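P800 reaction center core protein (Heliobacterium modesticaldum, PDB 5V8K) forms the core of a homodimeric photosynthetic reaction center, carries bacteriochlorophyll g pigments and helps bind a 4Fe-4S cluster. Local coordinates at residues K146-G158 against P162-A174. Residues are numbered along the deposited sequence; the frame is centred on the assembly and turned at random.
Sequences KLEPTGLSFDMFG and PATMAGNHVAFGA. With GBF (Bacteriochlorophyll g), chain P.
Ser153 N donates to Ala163 O (2.9 Å), the one direct hydrogen bond between the loop 150-155 and the first turns of helix 162-186. It arrives from above the carbonyl plane, on the face opposite Gly167 N, which makes the regular helical bond to the same oxygen. Ser153 O in turn receives two CA-H contacts, from Thr164 CA at 3.4 Å and Gly167 CA at 3.3 Å; a side chain on Gly167 would collide with this carbonyl. Water bridges Thr150 O to Ala163 N, weakly at the latter.

Apolar contacts flank this polar seam. Thr150 CB presses on Pro162 CB at 3.4 Å, while its OG1, set between backbone N and carbonyl carbon (chi1 68°), meets Ala166 CB and bonds to Gly151 O. An alanine here would remove OG1 and CG2, and would probably leave Pro162 and Ala166 less covered and the Gly151 carbonyl without this donor. Leu152 CD1 reaches Val170 CG2 (3.7 Å), and the Phe154 ring turns its edge to Val170 CG1.

Both segments line a bacteriochlorophyll g pocket: Asn168 reaches the magnesium with the end of its side-chain amide, and Met156 CG lies 3.6 Å from GBF C1B.

His169 ligates a second bacteriochlorophyll magnesium and meets Trp131 edge-to-face; helix 113-137 packs against Thr150 and Met165 through Met135, and strand 147-148 pairs antiparallel with 140-141 just before the loop.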
ATOM      1  N   LYS A 146     -26.016 -27.637  32.238  1.00 78.92           N
ATOM      2  CA  LYS A 146     -25.856 -27.287  33.635  1.00 79.69           C
ATOM      3  C   LYS A 146     -24.398 -27.469  34.043  1.00 76.16           C
ATOM      4  O   LYS A 146     -23.658 -28.259  33.450  1.00 71.45           O
ATOM      5  CB  LYS A 146     -26.755 -28.146  34.521  1.00 86.16           C
ATOM      6  CG  LYS A 146     -28.230 -28.113  34.126  1.00 91.67           C
ATOM      7  CD  LYS A 146     -29.079 -27.390  35.162  1.00 96.09           C
ATOM      8  CE  LYS A 146     -28.843 -25.881  35.120  1.00 95.79           C
ATOM      9  NZ  LYS A 146     -29.382 -25.217  36.348  1.00 98.36           N
ATOM     10  N   LEU A 147     -23.985 -26.682  35.030  1.00 64.02           N
ATOM     11  CA  LEU A 147     -22.762 -26.958  35.763  1.00 62.97           C
ATOM     12  C   LEU A 147     -22.798 -28.401  36.257  1.00 65.38           C
ATOM     13  O   LEU A 147     -23.797 -28.843  36.814  1.00 66.96           O
ATOM     14  CB  LEU A 147     -22.639 -25.973  36.930  1.00 60.76           C
ATOM     15  CG  LEU A 147     -21.495 -26.172  37.927  1.00 67.56           C
ATOM     16  CD1 LEU A 147     -20.221 -25.821  37.284  1.00 58.85           C
ATOM     17  CD2 LEU A 147     -21.692 -25.337  39.195  1.00 61.78           C
ATOM     18  N   GLU A 148     -21.722 -29.154  36.001  1.00 68.22           N
ATOM     19  CA  GLU A 148     -21.677 -30.549  36.436  1.00 73.47           C
ATOM     20  C   GLU A 148     -20.276 -30.925  36.916  1.00 73.15           C
ATOM     21  O   GLU A 148     -19.324 -30.898  36.118  1.00 71.52           O
ATOM     22  CB  GLU A 148     -22.083 -31.505  35.310  1.00 76.57           C
ATOM     23  CG  GLU A 148     -23.491 -31.322  34.759  1.00 82.36           C
ATOM     24  CD  GLU A 148     -23.767 -32.246  33.563  1.00 86.49           C
ATOM     25  OE1 GLU A 148     -23.265 -33.393  33.570  1.00 88.45           O
ATOM     26  OE2 GLU A 148     -24.468 -31.825  32.615  1.00 84.92           O
ATOM     27  N   PRO A 149     -20.106 -31.289  38.192  1.00 66.50           N
ATOM     28  CA  PRO A 149     -18.818 -31.846  38.632  1.00 63.87           C
ATOM     29  C   PRO A 149     -18.386 -32.974  37.708  1.00 64.29           C
ATOM     30  O   PRO A 149     -19.195 -33.802  37.290  1.00 66.86           O
ATOM     31  CB  PRO A 149     -19.104 -32.336  40.057  1.00 65.85           C
ATOM     32  CG  PRO A 149     -20.285 -31.499  40.501  1.00 68.40           C
ATOM     33  CD  PRO A 149     -21.105 -31.278  39.270  1.00 65.55           C
ATOM     34  N   THR A 150     -17.105 -32.988  37.356  1.00 64.20           N
ATOM     35  CA  THR A 150     -16.638 -33.929  36.349  1.00 63.97           C
ATOM     36  C   THR A 150     -16.332 -35.314  36.924  1.00 70.56           C
ATOM     37  O   THR A 150     -16.366 -36.304  36.179  1.00 69.87           O
ATOM     38  CB  THR A 150     -15.403 -33.366  35.633  1.00 61.92           C
ATOM     39  OG1 THR A 150     -14.283 -33.294  36.526  1.00 62.05           O
ATOM     40  CG2 THR A 150     -15.690 -31.956  35.078  1.00 60.04           C
ATOM     41  N   GLY A 151     -16.074 -35.415  38.225  1.00 63.91           N
ATOM     42  CA  GLY A 151     -15.415 -36.587  38.759  1.00 65.95           C
ATOM     43  C   GLY A 151     -13.934 -36.560  38.400  1.00 66.02           C
ATOM     44  O   GLY A 151     -13.409 -35.580  37.876  1.00 64.48           O
ATOM     45  N   LEU A 152     -13.257 -37.667  38.698  1.00 67.88           N
ATOM     46  CA  LEU A 152     -11.815 -37.786  38.527  1.00 67.22           C
ATOM     47  C   LEU A 152     -11.507 -39.201  38.065  1.00 68.51           C
ATOM     48  O   LEU A 152     -11.870 -40.162  38.740  1.00 71.61           O
ATOM     49  CB  LEU A 152     -11.070 -37.481  39.834  1.00 67.86           C
ATOM     50  CG  LEU A 152      -9.548 -37.372  39.775  1.00 69.53           C
ATOM     51  CD1 LEU A 152      -9.090 -36.258  38.847  1.00 64.70           C
ATOM     52  CD2 LEU A 152      -9.013 -37.164  41.185  1.00 68.23           C
ATOM     53  N   SER A 153     -10.846 -39.331  36.917  1.00 67.06           N
ATOM     54  CA  SER A 153     -10.455 -40.638  36.404  1.00 70.86           C
ATOM     55  C   SER A 153      -9.070 -40.533  35.785  1.00 70.61           C
ATOM     56  O   SER A 153      -8.699 -39.495  35.238  1.00 65.17           O
ATOM     57  CB  SER A 153     -11.455 -41.166  35.367  1.00 68.48           C
ATOM     58  OG  SER A 153     -10.914 -42.267  34.659  1.00 69.30           O
ATOM     59  N   PHE A 154      -8.302 -41.615  35.882  1.00 70.53           N
ATOM     60  CA  PHE A 154      -6.963 -41.655  35.309  1.00 69.86           C
ATOM     61  C   PHE A 154      -6.854 -42.682  34.191  1.00 71.15           C
ATOM     62  O   PHE A 154      -5.769 -43.193  33.924  1.00 72.39           O
ATOM     63  CB  PHE A 154      -5.917 -41.918  36.391  1.00 71.03           C
ATOM     64  CG  PHE A 154      -5.838 -40.824  37.411  1.00 70.54           C
ATOM     65  CD1 PHE A 154      -5.074 -39.686  37.183  1.00 72.07           C
ATOM     66  CD2 PHE A 154      -6.555 -40.916  38.589  1.00 71.67           C
ATOM     67  CE1 PHE A 154      -5.020 -38.675  38.118  1.00 72.45           C
ATOM     68  CE2 PHE A 154      -6.503 -39.911  39.526  1.00 71.34           C
ATOM     69  CZ  PHE A 154      -5.736 -38.789  39.295  1.00 73.10           C
ATOM     70  N   ASP A 155      -7.959 -42.962  33.499  1.00 74.88           N
ATOM     71  CA  ASP A 155      -7.938 -43.869  32.351  1.00 78.70           C
ATOM     72  C   ASP A 155      -7.503 -43.084  31.116  1.00 74.32           C
ATOM     73  O   ASP A 155      -8.307 -42.664  30.283  1.00 76.46           O
ATOM     74  CB  ASP A 155      -9.299 -44.522  32.152  1.00 81.78           C
ATOM     75  CG  ASP A 155      -9.287 -45.580  31.066  1.00 85.76           C
ATOM     76  OD1 ASP A 155      -8.177 -46.000  30.637  1.00 85.15           O
ATOM     77  OD2 ASP A 155     -10.394 -45.995  30.653  1.00 88.91           O
ATOM     78  N   MET A 156      -6.188 -42.906  30.996  1.00 78.21           N
ATOM     79  CA  MET A 156      -5.635 -42.039  29.961  1.00 82.91           C
ATOM     80  C   MET A 156      -6.016 -42.494  28.553  1.00 83.66           C
ATOM     81  O   MET A 156      -6.208 -41.659  27.660  1.00 82.81           O
ATOM     82  CB  MET A 156      -4.120 -41.986  30.106  1.00 83.51           C
ATOM     83  CG  MET A 156      -3.456 -40.972  29.205  1.00 84.78           C
ATOM     84  SD  MET A 156      -1.673 -41.139  29.167  1.00 89.77           S
ATOM     85  CE  MET A 156      -1.257 -41.229  30.909  1.00 89.27           C
ATOM     86  N   PHE A 157      -6.128 -43.798  28.329  1.00 86.12           N
ATOM     87  CA  PHE A 157      -6.341 -44.324  26.988  1.00 89.29           C
ATOM     88  C   PHE A 157      -7.789 -44.696  26.707  1.00 88.58           C
ATOM     89  O   PHE A 157      -8.108 -45.069  25.577  1.00 92.89           O
ATOM     90  CB  PHE A 157      -5.433 -45.531  26.763  1.00 98.02           C
ATOM     91  CG  PHE A 157      -3.975 -45.227  26.979  1.00101.41           C
ATOM     92  CD1 PHE A 157      -3.405 -44.078  26.442  1.00102.79           C
ATOM     93  CD2 PHE A 157      -3.186 -46.063  27.737  1.00100.87           C
ATOM     94  CE1 PHE A 157      -2.071 -43.792  26.648  1.00103.28           C
ATOM     95  CE2 PHE A 157      -1.862 -45.780  27.943  1.00101.56           C
ATOM     96  CZ  PHE A 157      -1.302 -44.646  27.399  1.00103.40           C
ATOM     97  N   GLY A 158      -8.670 -44.599  27.697  1.00 74.11           N
ATOM     98  CA  GLY A 158     -10.080 -44.711  27.447  1.00 76.12           C
ATOM     99  C   GLY A 158     -10.610 -43.487  26.719  1.00 73.37           C
ATOM    100  O   GLY A 158      -9.855 -42.564  26.375  1.00 69.40           O
ATOM    101  N   PRO A 162     -15.222 -35.873  30.961  1.00 57.99           N
ATOM    102  CA  PRO A 162     -14.838 -34.821  31.919  1.00 59.01           C
ATOM    103  C   PRO A 162     -13.934 -35.337  33.021  1.00 59.93           C
ATOM    104  O   PRO A 162     -12.991 -34.641  33.417  1.00 57.28           O
ATOM    105  CB  PRO A 162     -16.187 -34.322  32.450  1.00 57.81           C
ATOM    106  CG  PRO A 162     -17.126 -34.569  31.349  1.00 57.83           C
ATOM    107  CD  PRO A 162     -16.678 -35.877  30.730  1.00 59.24           C
ATOM    108  N   ALA A 163     -14.179 -36.556  33.507  1.00 61.57           N
ATOM    109  CA  ALA A 163     -13.384 -37.105  34.599  1.00 62.44           C
ATOM    110  C   ALA A 163     -11.930 -37.351  34.207  1.00 61.80           C
ATOM    111  O   ALA A 163     -11.033 -37.151  35.033  1.00 61.90           O
ATOM    112  CB  ALA A 163     -14.006 -38.400  35.089  1.00 67.71           C
ATOM    113  N   THR A 164     -11.666 -37.832  32.980  1.00 59.39           N
ATOM    114  CA  THR A 164     -10.275 -38.063  32.582  1.00 60.02           C
ATOM    115  C   THR A 164      -9.574 -36.761  32.262  1.00 58.27           C
ATOM    116  O   THR A 164      -8.350 -36.671  32.400  1.00 56.47           O
ATOM    117  CB  THR A 164     -10.160 -38.996  31.363  1.00 60.45           C
ATOM    118  OG1 THR A 164     -10.824 -38.412  30.225  1.00 57.86           O
ATOM    119  CG2 THR A 164     -10.753 -40.344  31.670  1.00 61.53           C
ATOM    120  N   MET A 165     -10.323 -35.752  31.825  1.00 57.91           N
ATOM    121  CA  MET A 165      -9.715 -34.451  31.597  1.00 55.98           C
ATOM    122  C   MET A 165      -9.320 -33.811  32.919  1.00 57.38           C
ATOM    123  O   MET A 165      -8.299 -33.124  33.002  1.00 56.74           O
ATOM    124  CB  MET A 165     -10.670 -33.552  30.819  1.00 54.65           C
ATOM    125  CG  MET A 165     -10.121 -32.217  30.503  1.00 52.75           C
ATOM    126  SD  MET A 165      -8.644 -32.309  29.468  1.00 52.30           S
ATOM    127  CE  MET A 165      -9.421 -32.634  27.868  1.00 51.30           C
ATOM    128  N   ALA A 166     -10.130 -34.023  33.962  1.00 56.87           N
ATOM    129  CA  ALA A 166      -9.702 -33.677  35.309  1.00 57.51           C
ATOM    130  C   ALA A 166      -8.467 -34.471  35.711  1.00 57.93           C
ATOM    131  O   ALA A 166      -7.515 -33.911  36.259  1.00 57.58           O
ATOM    132  CB  ALA A 166     -10.842 -33.915  36.304  1.00 58.51           C
ATOM    133  N   GLY A 167      -8.471 -35.783  35.469  1.00 56.96           N
ATOM    134  CA  GLY A 167      -7.288 -36.575  35.760  1.00 57.80           C
ATOM    135  C   GLY A 167      -6.052 -36.063  35.039  1.00 56.37           C
ATOM    136  O   GLY A 167      -4.947 -36.082  35.592  1.00 56.78           O
ATOM    137  N   ASN A 168      -6.225 -35.592  33.796  1.00 58.32           N
ATOM    138  CA  ASN A 168      -5.100 -35.045  33.038  1.00 57.37           C
ATOM    139  C   ASN A 168      -4.457 -33.882  33.782  1.00 56.16           C
ATOM    140  O   ASN A 168      -3.228 -33.761  33.816  1.00 56.91           O
ATOM    141  CB  ASN A 168      -5.560 -34.601  31.656  1.00 55.42           C
ATOM    142  CG  ASN A 168      -4.510 -33.798  30.927  1.00 56.44           C
ATOM    143  OD1 ASN A 168      -3.523 -34.346  30.441  1.00 60.09           O
ATOM    144  ND2 ASN A 168      -4.703 -32.485  30.854  1.00 52.37           N
ATOM    145  N   HIS A 169      -5.269 -33.031  34.415  1.00 56.01           N
ATOM    146  CA  HIS A 169      -4.710 -31.891  35.139  1.00 55.37           C
ATOM    147  C   HIS A 169      -3.972 -32.338  36.388  1.00 56.92           C
ATOM    148  O   HIS A 169      -2.836 -31.913  36.635  1.00 58.52           O
ATOM    149  CB  HIS A 169      -5.810 -30.906  35.489  1.00 54.69           C
ATOM    150  CG  HIS A 169      -6.339 -30.183  34.299  1.00 55.57           C
ATOM    151  ND1 HIS A 169      -7.185 -30.777  33.389  1.00 56.82           N
ATOM    152  CD2 HIS A 169      -6.090 -28.943  33.828  1.00 52.96           C
ATOM    153  CE1 HIS A 169      -7.473 -29.915  32.435  1.00 54.02           C
ATOM    154  NE2 HIS A 169      -6.815 -28.799  32.675  1.00 51.64           N
ATOM    155  N   VAL A 170      -4.596 -33.210  37.174  1.00 57.97           N
ATOM    156  CA  VAL A 170      -3.964 -33.733  38.379  1.00 59.48           C
ATOM    157  C   VAL A 170      -2.663 -34.434  38.026  1.00 59.97           C
ATOM    158  O   VAL A 170      -1.666 -34.335  38.757  1.00 60.64           O
ATOM    159  CB  VAL A 170      -4.940 -34.671  39.112  1.00 62.91           C
ATOM    160  CG1 VAL A 170      -4.316 -35.224  40.390  1.00 63.24           C
ATOM    161  CG2 VAL A 170      -6.229 -33.946  39.435  1.00 60.94           C
ATOM    162  N   ALA A 171      -2.638 -35.142  36.891  1.00 62.91           N
ATOM    163  CA  ALA A 171      -1.417 -35.843  36.506  1.00 63.52           C
ATOM    164  C   ALA A 171      -0.324 -34.842  36.190  1.00 63.57           C
ATOM    165  O   ALA A 171       0.820 -35.007  36.616  1.00 63.01           O
ATOM    166  CB  ALA A 171      -1.681 -36.774  35.324  1.00 63.63           C
ATOM    167  N   PHE A 172      -0.669 -33.763  35.493  1.00 58.53           N
ATOM    168  CA  PHE A 172       0.310 -32.715  35.252  1.00 58.76           C
ATOM    169  C   PHE A 172       0.795 -32.117  36.560  1.00 57.92           C
ATOM    170  O   PHE A 172       1.965 -31.757  36.680  1.00 58.45           O
ATOM    171  CB  PHE A 172      -0.272 -31.624  34.334  1.00 55.26           C
ATOM    172  CG  PHE A 172       0.075 -31.809  32.879  1.00 54.38           C
ATOM    173  CD1 PHE A 172       1.312 -31.396  32.381  1.00 53.86           C
ATOM    174  CD2 PHE A 172      -0.833 -32.396  32.008  1.00 54.20           C
ATOM    175  CE1 PHE A 172       1.637 -31.575  31.062  1.00 53.20           C
ATOM    176  CE2 PHE A 172      -0.524 -32.571  30.687  1.00 53.52           C
ATOM    177  CZ  PHE A 172       0.725 -32.161  30.201  1.00 53.02           C
ATOM    178  N   GLY A 173      -0.074 -32.027  37.559  1.00 58.21           N
ATOM    179  CA  GLY A 173       0.375 -31.585  38.865  1.00 59.08           C
ATOM    180  C   GLY A 173       1.439 -32.499  39.430  1.00 61.65           C
ATOM    181  O   GLY A 173       2.505 -32.051  39.849  1.00 61.09           O
ATOM    182  N   ALA A 174       1.164 -33.802  39.430  1.00 63.75           N
ATOM    183  CA  ALA A 174       2.137 -34.779  39.911  1.00 64.39           C
ATOM    184  C   ALA A 174       3.447 -34.707  39.126  1.00 63.20           C
ATOM    185  O   ALA A 174       4.534 -34.720  39.715  1.00 64.21           O
ATOM    186  CB  ALA A 174       1.541 -36.188  39.819  1.00 65.08           C
TER
HETATM  187 MG   GBF P1014      -3.052 -36.272  29.139  1.00 61.15          MG
HETATM  188  CHA GBF P1014      -4.441 -35.394  26.053  1.00 51.65           C
HETATM  189  CHB GBF P1014      -5.836 -37.785  29.964  1.00 58.89           C
HETATM  190  CHC GBF P1014      -1.167 -37.624  31.728  1.00 58.24           C
HETATM  191  CHD GBF P1014      -0.041 -34.721  27.975  1.00 53.67           C
HETATM  192  NA  GBF P1014      -4.771 -36.522  28.224  1.00 53.27           N
HETATM  193  C1A GBF P1014      -5.296 -36.118  27.057  1.00 56.62           C
HETATM  194  C2A GBF P1014      -6.336 -37.068  26.566  1.00 57.39           C
HETATM  195  C3A GBF P1014      -7.022 -37.290  27.917  1.00 56.23           C
HETATM  196  C4A GBF P1014      -5.803 -37.177  28.768  1.00 57.06           C
HETATM  197  CMA GBF P1014      -8.074 -36.283  28.397  1.00 53.71           C
HETATM  198  CAA GBF P1014      -5.662 -38.340  26.064  1.00 73.19           C
HETATM  199  CBA GBF P1014      -6.532 -39.191  25.160  1.00 83.09           C
HETATM  200  CGA GBF P1014      -5.667 -40.347  24.703  1.00 94.84           C
HETATM  201  O1A GBF P1014      -4.623 -40.592  25.290  1.00 96.66           O
HETATM  202  O2A GBF P1014      -6.149 -41.278  23.689  1.00102.17           O
HETATM  203  NB  GBF P1014      -3.471 -37.570  30.636  1.00 58.72           N
HETATM  204  C1B GBF P1014      -4.689 -38.054  30.885  1.00 59.87           C
HETATM  205  C2B GBF P1014      -4.616 -38.833  32.040  1.00 62.74           C
HETATM  206  C3B GBF P1014      -3.294 -38.766  32.495  1.00 62.32           C
HETATM  207  C4B GBF P1014      -2.616 -37.952  31.594  1.00 59.76           C
HETATM  208  CMB GBF P1014      -5.792 -39.564  32.656  1.00 61.17           C
HETATM  209  CAB GBF P1014      -2.673 -39.418  33.682  1.00 69.50           C
HETATM  210  CBB GBF P1014      -3.204 -40.330  34.461  1.00 71.09           C
HETATM  211  NC  GBF P1014      -1.077 -36.176  29.690  1.00 62.76           N
HETATM  212  C1C GBF P1014      -0.494 -36.754  30.748  1.00 61.36           C
HETATM  213  C2C GBF P1014       0.923 -36.602  31.156  1.00 62.53           C
HETATM  214  C3C GBF P1014       1.114 -35.761  29.964  1.00 61.85           C
HETATM  215  C4C GBF P1014      -0.015 -35.526  29.189  1.00 55.26           C
HETATM  216  CMC GBF P1014       1.004 -35.834  32.468  1.00 58.27           C
HETATM  217  CAC GBF P1014       2.423 -35.146  29.601  1.00 63.61           C
HETATM  218  CBC GBF P1014       3.681 -35.361  30.411  1.00 62.96           C
HETATM  219  ND  GBF P1014      -2.329 -35.309  27.532  1.00 57.48           N
HETATM  220  C1D GBF P1014      -1.234 -34.715  27.119  1.00 54.34           C
HETATM  221  C2D GBF P1014      -1.131 -34.036  25.658  1.00 52.29           C
HETATM  222  C3D GBF P1014      -2.454 -34.396  25.418  1.00 53.22           C
HETATM  223  C4D GBF P1014      -3.146 -35.100  26.443  1.00 50.58           C
HETATM  224  CMD GBF P1014      -0.068 -33.313  24.914  1.00 55.12           C
HETATM  225  CAD GBF P1014      -3.349 -34.386  24.238  1.00 53.33           C
HETATM  226  OBD GBF P1014      -3.389 -33.698  23.170  1.00 56.47           O
HETATM  227  CBD GBF P1014      -4.629 -35.044  24.621  1.00 55.81           C
HETATM  228  CGD GBF P1014      -5.822 -34.138  24.509  1.00 57.35           C
HETATM  229  O1D GBF P1014      -6.053 -33.268  25.318  1.00 56.79           O
HETATM  230  O2D GBF P1014      -6.789 -34.268  23.460  1.00 62.22           O
HETATM  231  CED GBF P1014      -7.738 -33.212  23.317  1.00 61.29           C
HETATM  232  O   HOH W   1     -17.466 -37.342  33.883  1.00 74.22           O
HETATM  233  O   HOH W   2      -9.020 -40.147  28.650  1.00 65.69           O